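Local structure of TonB-dependent siderophore receptor (Pseudomonas aeruginosa 39016, 5NEC) at residues 376-381 and 420-425; 399-404 and 411-416. The protein probably takes up iron-loaded siderophores, and siderophore-drug conjugates, across the outer membrane through a TonB-dependent beta-barrel with a plug domain. All blocks are in the same frame, centred on the assembly; numbering follows the deposited sequence.

Contact 1 of 2, residues 376-381 and 420-425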
loop_
_atom_site.group_PDB
_atom_site.type_symbol
_atom_site.label_atom_id
_atom_site.label_comp_id
_atom_site.label_asym_id
_atom_site.label_seq_id
_atom_site.Cartn_x
_atom_site.Cartn_y
_atom_site.Cartn_z
ATOM N N GLY A 376 -20.771 -5.179 -13.697
ATOM C CA GLY A 376 -20.113 -6.469 -13.752
ATOM C C GLY A 376 -20.504 -7.243 -14.995
ATOM O O GLY A 376 -21.032 -6.668 -15.936
ATOM N N TYR A 377 -20.236 -8.546 -14.985
ATOM C CA TYR A 377 -20.558 -9.457 -16.069
ATOM C C TYR A 377 -21.505 -10.546 -15.559
ATOM O O TYR A 377 -21.556 -10.804 -14.378
ATOM C CB TYR A 377 -19.295 -10.139 -16.607
ATOM C CG TYR A 377 -18.309 -9.233 -17.289
ATOM C CD1 TYR A 377 -18.447 -8.901 -18.646
ATOM C CD2 TYR A 377 -17.219 -8.716 -16.598
ATOM C CE1 TYR A 377 -17.540 -8.066 -19.288
ATOM C CE2 TYR A 377 -16.305 -7.879 -17.226
ATOM C CZ TYR A 377 -16.474 -7.553 -18.568
ATOM O OH TYR A 377 -15.548 -6.744 -19.177
ATOM N N ILE A 378 -22.267 -11.146 -16.467
ATOM C CA ILE A 378 -23.075 -12.316 -16.222
ATOM C C ILE A 378 -22.393 -13.428 -16.986
ATOM O O ILE A 378 -22.197 -13.307 -18.185
ATOM C CB ILE A 378 -24.508 -12.134 -16.785
ATOM C CG1 ILE A 378 -25.241 -10.996 -16.079
ATOM C CG2 ILE A 378 -25.322 -13.427 -16.703
ATOM C CD1 ILE A 378 -26.258 -10.351 -16.997
ATOM N N VAL A 379 -22.031 -14.505 -16.297
ATOM C CA VAL A 379 -21.175 -15.545 -16.875
ATOM C C VAL A 379 -21.768 -16.929 -16.585
ATOM O O VAL A 379 -22.124 -17.222 -15.458
ATOM C CB VAL A 379 -19.757 -15.510 -16.292
ATOM C CG1 VAL A 379 -18.834 -16.482 -17.024
ATOM C CG2 VAL A 379 -19.177 -14.096 -16.324
ATOM N N ASP A 380 -21.860 -17.777 -17.599
ATOM C CA ASP A 380 -22.298 -19.149 -17.401
ATOM C C ASP A 380 -21.130 -20.024 -16.930
ATOM O O ASP A 380 -20.222 -20.326 -17.712
ATOM C CB ASP A 380 -22.874 -19.709 -18.708
ATOM C CG ASP A 380 -23.561 -21.060 -18.531
ATOM O OD1 ASP A 380 -23.727 -21.547 -17.375
ATOM O OD2 ASP A 380 -23.948 -21.613 -19.586
ATOM N N THR A 381 -21.163 -20.422 -15.656
ATOM C CA THR A 381 -20.231 -21.409 -15.114
ATOM C C THR A 381 -20.890 -22.750 -14.666
ATOM O O THR A 381 -20.335 -23.478 -13.840
ATOM C CB THR A 381 -19.459 -20.812 -13.935
ATOM O OG1 THR A 381 -20.395 -20.385 -12.951
ATOM C CG2 THR A 381 -18.573 -19.628 -14.407
ATOM N N THR A 420 -21.749 -11.720 -20.762
ATOM C CA THR A 420 -22.348 -10.436 -21.126
ATOM C C THR A 420 -22.223 -9.470 -19.950
ATOM O O THR A 420 -22.300 -9.885 -18.803
ATOM C CB THR A 420 -23.826 -10.595 -21.566
ATOM O OG1 THR A 420 -24.582 -11.220 -20.527
ATOM C CG2 THR A 420 -23.932 -11.450 -22.837
ATOM N N ARG A 421 -22.007 -8.190 -20.240
ATOM C CA ARG A 421 -22.095 -7.124 -19.236
ATOM C C ARG A 421 -23.526 -7.034 -18.676
ATOM O O ARG A 421 -24.483 -7.217 -19.416
ATOM C CB ARG A 421 -21.715 -5.777 -19.860
ATOM C CG ARG A 421 -20.228 -5.528 -20.019
ATOM C CD ARG A 421 -19.573 -5.232 -18.671
ATOM N NE ARG A 421 -20.086 -4.008 -18.044
ATOM C CZ ARG A 421 -19.746 -2.761 -18.389
ATOM N NH1 ARG A 421 -18.886 -2.551 -19.374
ATOM N NH2 ARG A 421 -20.263 -1.705 -17.743
ATOM N N LYS A 422 -23.659 -6.770 -17.375
ATOM C CA LYS A 422 -24.964 -6.512 -16.745
ATOM C C LYS A 422 -25.593 -5.234 -17.273
ATOM O O LYS A 422 -26.793 -5.180 -17.468
ATOM C CB LYS A 422 -24.839 -6.351 -15.215
ATOM C CG LYS A 422 -24.589 -7.622 -14.462
ATOM C CD LYS A 422 -24.514 -7.405 -12.957
ATOM C CE LYS A 422 -24.071 -8.703 -12.274
ATOM N NZ LYS A 422 -23.499 -8.485 -10.913
ATOM N N TYR A 423 -24.770 -4.200 -17.453
ATOM C CA TYR A 423 -25.223 -2.876 -17.821
ATOM C C TYR A 423 -26.346 -2.377 -16.905
ATOM O O TYR A 423 -27.275 -1.738 -17.344
ATOM C CB TYR A 423 -25.615 -2.852 -19.293
ATOM C CG TYR A 423 -24.441 -2.852 -20.254
ATOM C CD1 TYR A 423 -23.374 -1.938 -20.101
ATOM C CD2 TYR A 423 -24.395 -3.744 -21.343
ATOM C CE1 TYR A 423 -22.309 -1.929 -20.989
ATOM C CE2 TYR A 423 -23.327 -3.733 -22.238
ATOM C CZ TYR A 423 -22.302 -2.817 -22.056
ATOM O OH TYR A 423 -21.242 -2.774 -22.907
ATOM N N ALA A 424 -26.213 -2.674 -15.612
ATOM C CA ALA A 424 -27.204 -2.327 -14.604
ATOM C C ALA A 424 -26.447 -1.915 -13.352
ATOM O O ALA A 424 -26.476 -2.604 -12.345
ATOM C CB ALA A 424 -28.118 -3.520 -14.343
ATOM N N PRO A 425 -25.760 -0.765 -13.414
ATOM C CA PRO A 425 -24.786 -0.417 -12.400
ATOM C C PRO A 425 -25.337 0.167 -11.100
ATOM O O PRO A 425 -26.453 0.646 -11.073
ATOM C CB PRO A 425 -23.947 0.654 -13.103
ATOM C CG PRO A 425 -24.912 1.327 -13.987
ATOM C CD PRO A 425 -25.886 0.293 -14.433
#
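Tyr377 and Arg421 meet where two antiparallel strands run closest, their CA atoms 4.2 Å apart in a non-hydrogen-bonded pair. CD of Arg421 rests over one face of the Tyr377 ring, displaced toward the rim and 3.5 Å from CE1, a CH-pi contact. The aliphatic part of an arginine suits this task: the bent chain (chi2 -74°, placing CD) lays CD over the ring, while NE goes on to a salt bridge with Asp375. The tyrosine pairs an apolar ring with a hydroxyl that hydrogen-bonds Asp310. Backbone bonds hold this part together: Ile378 N to Thr420 O is short at 2.7 Å, Thr420 N returns to Ile378 O, and Lys422 N donates to Gly376 O at 3.0 Å. This is a beta ladder at the end of barrel strand 357-379, joined by the short strand 419-421. The other face, with Ile378 and Thr420, is exposed and looser: Ile378 CB stands 3.9 Å from Thr420 OG1, and its CG1 meets Lys422 CG at 3.8 Å. Beta-branched residues favour the extended backbone here, while the lysine lays its methylene chain beside Ile378 and Tyr377 O.

Contact 2 of 2, residues 399-404 and 411-416; sequences SGYNCT and PHDPWN
Tyr401 lays its ring against Asp413 and Pro414. Pro414 CD sits over one face of the ring, 3.7 Å from its centroid and 17° off the normal, a CH-pi contact to which a proline brings CH groups polarised by the adjoining nitrogen. Asp413 approaches the same ring obliquely, its CG 3.4 Å from Tyr401 CD1. The second anchor is polar: Trp415 NE1 donates to Asn402 OD1 at 2.8 Å. The acceptor lies close to the indole plane, whereas the nitrogen stands above the plane of the amide carbonyl, with amide and indole 82° apart. In Trp415, chi1 of -180° puts CG anti to the backbone N, and from there the ring reaches Asn402 with NE1.

The 399-402 turn, a type I' beta turn, sets up the first shell. Gly400 takes its positive phi easily, as a glycine can; Tyr401 adopts positive phi although it has a side chain. Ser399 O receives both the backbone N and ND2 of Asn402, so the amide's rotation is fixed with OD1 presented to the indole. On the facing segment, Pro414 centres an inverse gamma turn. One water joins Gly400 O to Asn416 N, and another donates to Asp413 OD2. Further out, Cys403 forms a disulfide with Cys390, Arg330 makes a salt bridge to Asp413 and a hydrogen bond to Tyr401 O, and Arg274 forms a cation-pi contact with Trp415. Arg330 would be expected to favour a charged carboxylate on Asp413, so that the tyrosine packs beside an ionic group whose charge is balanced from outside these two segments.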
loop_
_atom_site.group_PDB
_atom_site.type_symbol
_atom_site.label_atom_id
_atom_site.label_comp_id
_atom_site.label_asym_id
_atom_site.label_seq_id
_atom_site.Cartn_x
_atom_site.Cartn_y
_atom_site.Cartn_z
ATOM N N SER A 399 -17.969 -30.856 -18.286
ATOM C CA SER A 399 -18.474 -29.731 -17.480
ATOM C C SER A 399 -18.447 -28.388 -18.232
ATOM O O SER A 399 -18.580 -27.336 -17.600
ATOM C CB SER A 399 -17.659 -29.592 -16.201
ATOM O OG SER A 399 -16.286 -29.403 -16.520
ATOM N N GLY A 400 -18.286 -28.409 -19.560
ATOM C CA GLY A 400 -17.931 -27.198 -20.309
ATOM C C GLY A 400 -16.638 -26.519 -19.838
ATOM O O GLY A 400 -16.466 -25.317 -20.017
ATOM N N TYR A 401 -15.741 -27.300 -19.230
ATOM C CA TYR A 401 -14.484 -26.823 -18.640
ATOM C C TYR A 401 -14.652 -25.947 -17.404
ATOM O O TYR A 401 -13.707 -25.262 -17.002
ATOM C CB TYR A 401 -13.594 -26.145 -19.692
ATOM C CG TYR A 401 -13.326 -27.019 -20.901
ATOM C CD1 TYR A 401 -12.391 -28.057 -20.838
ATOM C CD2 TYR A 401 -14.011 -26.813 -22.112
ATOM C CE1 TYR A 401 -12.150 -28.874 -21.936
ATOM C CE2 TYR A 401 -13.766 -27.622 -23.219
ATOM C CZ TYR A 401 -12.847 -28.649 -23.120
ATOM O OH TYR A 401 -12.612 -29.435 -24.201
ATOM N N ASN A 402 -15.827 -26.006 -16.781
ATOM C CA ASN A 402 -16.067 -25.351 -15.496
ATOM C C ASN A 402 -15.558 -26.156 -14.300
ATOM O O ASN A 402 -15.534 -25.631 -13.189
ATOM C CB ASN A 402 -17.561 -25.047 -15.326
ATOM C CG ASN A 402 -18.044 -24.049 -16.343
ATOM O OD1 ASN A 402 -17.582 -22.924 -16.353
ATOM N ND2 ASN A 402 -18.952 -24.456 -17.211
ATOM N N CYS A 403 -15.183 -27.415 -14.521
ATOM C CA CYS A 403 -14.499 -28.226 -13.524
ATOM C C CYS A 403 -13.127 -28.533 -14.041
ATOM O O CYS A 403 -12.970 -28.809 -15.227
ATOM C CB CYS A 403 -15.208 -29.568 -13.302
ATOM S SG CYS A 403 -16.853 -29.358 -12.627
ATOM N N THR A 404 -12.146 -28.515 -13.147
ATOM C CA THR A 404 -10.799 -28.940 -13.469
ATOM C C THR A 404 -10.252 -29.843 -12.364
ATOM O O THR A 404 -10.934 -30.112 -11.375
ATOM C CB THR A 404 -9.867 -27.724 -13.709
ATOM O OG1 THR A 404 -8.623 -28.174 -14.262
ATOM C CG2 THR A 404 -9.583 -26.933 -12.421
ATOM N N PRO A 411 -4.813 -24.760 -17.596
ATOM C CA PRO A 411 -5.308 -23.393 -17.802
ATOM C C PRO A 411 -5.726 -23.034 -19.239
ATOM O O PRO A 411 -6.420 -22.028 -19.434
ATOM C CB PRO A 411 -4.143 -22.510 -17.366
ATOM C CG PRO A 411 -3.162 -23.390 -16.702
ATOM C CD PRO A 411 -3.434 -24.802 -17.092
ATOM N N HIS A 412 -5.300 -23.828 -20.218
ATOM C CA HIS A 412 -5.632 -23.582 -21.622
ATOM C C HIS A 412 -6.968 -24.191 -22.086
ATOM O O HIS A 412 -7.348 -23.996 -23.229
ATOM C CB HIS A 412 -4.516 -24.099 -22.517
ATOM C CG HIS A 412 -3.169 -23.538 -22.188
ATOM N ND1 HIS A 412 -2.810 -22.235 -22.474
ATOM C CD2 HIS A 412 -2.091 -24.105 -21.600
ATOM C CE1 HIS A 412 -1.571 -22.022 -22.073
ATOM N NE2 HIS A 412 -1.115 -23.135 -21.531
ATOM N N ASP A 413 -7.683 -24.901 -21.208
ATOM C CA ASP A 413 -8.990 -25.449 -21.532
ATOM C C ASP A 413 -9.796 -24.413 -22.307
ATOM O O ASP A 413 -9.894 -23.253 -21.868
ATOM C CB ASP A 413 -9.773 -25.790 -20.259
ATOM C CG ASP A 413 -9.339 -27.107 -19.617
ATOM O OD1 ASP A 413 -8.725 -27.957 -20.297
ATOM O OD2 ASP A 413 -9.623 -27.289 -18.405
ATOM N N PRO A 414 -10.403 -24.819 -23.448
ATOM C CA PRO A 414 -11.206 -23.914 -24.295
ATOM C C PRO A 414 -12.619 -23.717 -23.746
ATOM O O PRO A 414 -13.628 -24.084 -24.391
ATOM C CB PRO A 414 -11.227 -24.644 -25.639
ATOM C CG PRO A 414 -11.218 -26.087 -25.260
ATOM C CD PRO A 414 -10.393 -26.188 -24.004
ATOM N N TRP A 415 -12.686 -23.156 -22.542
ATOM C CA TRP A 415 -13.955 -22.729 -21.947
ATOM C C TRP A 415 -14.691 -21.800 -22.936
ATOM O O TRP A 415 -14.066 -21.035 -23.650
ATOM C CB TRP A 415 -13.661 -22.027 -20.612
ATOM C CG TRP A 415 -14.852 -21.545 -19.892
ATOM C CD1 TRP A 415 -15.544 -22.192 -18.924
ATOM C CD2 TRP A 415 -15.490 -20.282 -20.065
ATOM N NE1 TRP A 415 -16.596 -21.424 -18.497
ATOM C CE2 TRP A 415 -16.575 -20.239 -19.179
ATOM C CE3 TRP A 415 -15.250 -19.185 -20.894
ATOM C CZ2 TRP A 415 -17.421 -19.141 -19.096
ATOM C CZ3 TRP A 415 -16.085 -18.104 -20.818
ATOM C CH2 TRP A 415 -17.164 -18.083 -19.927
ATOM N N ASN A 416 -16.009 -21.868 -23.001
ATOM C CA ASN A 416 -16.736 -21.021 -23.949
ATOM C C ASN A 416 -18.177 -20.740 -23.545
ATOM O O ASN A 416 -19.070 -20.797 -24.375
ATOM C CB ASN A 416 -16.687 -21.651 -25.349
ATOM C CG ASN A 416 -17.128 -20.688 -26.448
ATOM O OD1 ASN A 416 -17.120 -19.458 -26.285
ATOM N ND2 ASN A 416 -17.520 -21.249 -27.583
HETATM O O HOH W 1 -17.850 -23.382 -21.270
HETATM O O HOH W 2 -8.331 -28.734 -16.602
#

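Contacts 1 and 2 both belong to the beta-barrel part of the receptor, with centres about 19 Å apart. Along the chain the order is 376-381, 399-404, 411-416, 420-425, so contact 1 joins the two ends of an excursion that holds contact 2. Strand 327-354 borders both: it pairs with 357-379 and with 403-405. The contacts also touch directly, as Trp415 CZ2 packs against Val379 CG1 at 3.7 Å and Asn402 OD1 lies 3.3 Å from Thr381 CA. The long loop between barrel strands 357-379 and 426-444 is thereby folded back onto the strand end from which it leaves.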